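Side-chain contact in NAD-dependent epimerase/dehydratase (Bacteroides thetaiotaomicron, PDB 3DHN), which probably binds NAD or NADP through a Rossmann-type domain and is a putative epimerase, dehydratase or reductase: residues A[21-24]-A[25-29]. Residues are numbered along the deposited sequence; the frame is centred on the assembly and turned at random.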
# COMPACT_ATOMS: atom_id res chain seq x y z
N LEU A 21 -9.26 3.33 4.53
CA LEU A 21 -9.82 4.36 5.39
C LEU A 21 -10.95 3.80 6.27
O LEU A 21 -10.94 3.99 7.49
CB LEU A 21 -10.34 5.52 4.54
CG LEU A 21 -10.90 6.76 5.26
CD1 LEU A 21 -9.89 7.27 6.28
CD2 LEU A 21 -11.20 7.84 4.22
N ASN A 22 -11.90 3.12 5.65
CA ASN A 22 -13.03 2.54 6.36
C ASN A 22 -12.63 1.39 7.29
O ASN A 22 -13.14 1.28 8.41
CB ASN A 22 -14.08 2.05 5.35
CG ASN A 22 -14.71 3.20 4.57
OD1 ASN A 22 -14.74 3.20 3.34
ND2 ASN A 22 -15.23 4.18 5.30
N GLU A 23 -11.73 0.53 6.82
CA GLU A 23 -11.26 -0.60 7.62
C GLU A 23 -10.55 -0.14 8.90
O GLU A 23 -10.70 -0.76 9.95
CB GLU A 23 -10.33 -1.48 6.79
CG GLU A 23 -9.71 -2.66 7.54
CD GLU A 23 -10.69 -3.79 7.80
OE1 GLU A 23 -11.66 -3.93 7.03
OE2 GLU A 23 -10.47 -4.56 8.76
N ALA A 24 -9.77 0.93 8.80
CA ALA A 24 -9.04 1.44 9.96
C ALA A 24 -9.96 2.11 10.99
O ALA A 24 -9.78 1.94 12.20
CB ALA A 24 -7.97 2.41 9.52
N LEU A 25 -10.93 2.88 10.52
CA LEU A 25 -11.85 3.54 11.44
C LEU A 25 -12.72 2.51 12.15
O LEU A 25 -12.96 2.60 13.35
CB LEU A 25 -12.73 4.54 10.68
CG LEU A 25 -11.99 5.74 10.07
CD1 LEU A 25 -12.90 6.45 9.08
CD2 LEU A 25 -11.54 6.69 11.18
N ASN A 26 -13.19 1.51 11.39
CA ASN A 26 -14.03 0.46 11.95
C ASN A 26 -13.34 -0.34 13.05
O ASN A 26 -13.99 -1.03 13.84
CB ASN A 26 -14.48 -0.51 10.85
CG ASN A 26 -15.54 0.06 9.93
OD1 ASN A 26 -16.00 -0.60 9.00
ND2 ASN A 26 -15.95 1.30 10.20
N ARG A 27 -12.02 -0.25 13.10
CA ARG A 27 -11.28 -1.00 14.10
C ARG A 27 -10.67 -0.17 15.23
O ARG A 27 -9.76 -0.61 15.93
CB ARG A 27 -10.23 -1.87 13.41
CG ARG A 27 -10.87 -3.03 12.64
CD ARG A 27 -9.93 -3.73 11.66
NE ARG A 27 -8.91 -4.53 12.33
CZ ARG A 27 -8.09 -5.37 11.69
NH1 ARG A 27 -8.17 -5.52 10.38
NH2 ARG A 27 -7.19 -6.06 12.37
N GLY A 28 -11.20 1.04 15.39
CA GLY A 28 -10.78 1.90 16.48
C GLY A 28 -9.59 2.82 16.34
O GLY A 28 -9.14 3.38 17.34
N PHE A 29 -9.08 2.99 15.13
CA PHE A 29 -7.93 3.86 14.92
C PHE A 29 -8.32 5.30 14.69
O PHE A 29 -9.36 5.60 14.10
CB PHE A 29 -7.10 3.36 13.74
CG PHE A 29 -6.34 2.10 14.02
CD1 PHE A 29 -5.10 2.15 14.64
CD2 PHE A 29 -6.88 0.86 13.71
CE1 PHE A 29 -4.41 0.97 14.95
CE2 PHE A 29 -6.20 -0.32 14.01
CZ PHE A 29 -4.96 -0.26 14.63
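Ala24 O receives two backbone N-H groups from opposite faces of its carbonyl plane, at the C-terminal end of helix 14-25. Phe29 N approaches at 3.2 Å, tilted 25° from that plane, whereas Arg27 N, at 3.3 Å from Ala24 O, sits well above it and lies on no lone pair. The same oxygen meets the Phe29 ring at its edge, with Phe29 CD2 3.4 Å away, while Ala24 CB touches Phe29 CB. This is the tightly packed side: Leu21, Ala24 and Leu25 all touch Val31 of strand 30-34, and Phe29 rests on Ile202 of helix 194-206. Leu21 and Leu25 run side by side, their CD1 atoms 4.2 Å apart.

Glu23 and Arg27 are likewise four residues apart, the second just past the helix end. With CG anti to the backbone N (chi1 177°) and the chain bent at chi2, Glu23 presents OE2 to Arg27 NH1 at 3.0 Å, a salt bridge whose N-H...O bond is nearly straight. The acceptor lies at the guanidinium edge and is met on its anti side, the two planar groups being almost perpendicular. Asp203 pairs with Arg27 NH2, Ala199 O takes a bond from NH1, and Arg171 holds Glu23 OE1, so the ion pair belongs to a wider charged network. A leucine in place of Arg27 would probably leave Glu23 OE2 and Asp203 without this cationic mate and loosen the tie to helix 194-206.

The looser, solvent side holds Asn26 and Gly28. Asn26 gives its backbone N-H to Asn22 O, with N 3.0 Å from that oxygen. Gly28 has positive phi (87°) and sends its N-H to Leu25 O; with Phe29 N bonded to Ala24 O, this defines a Schellman motif, here closing the first helix of a Rossmann beta-alpha-beta unit before strand 30-34.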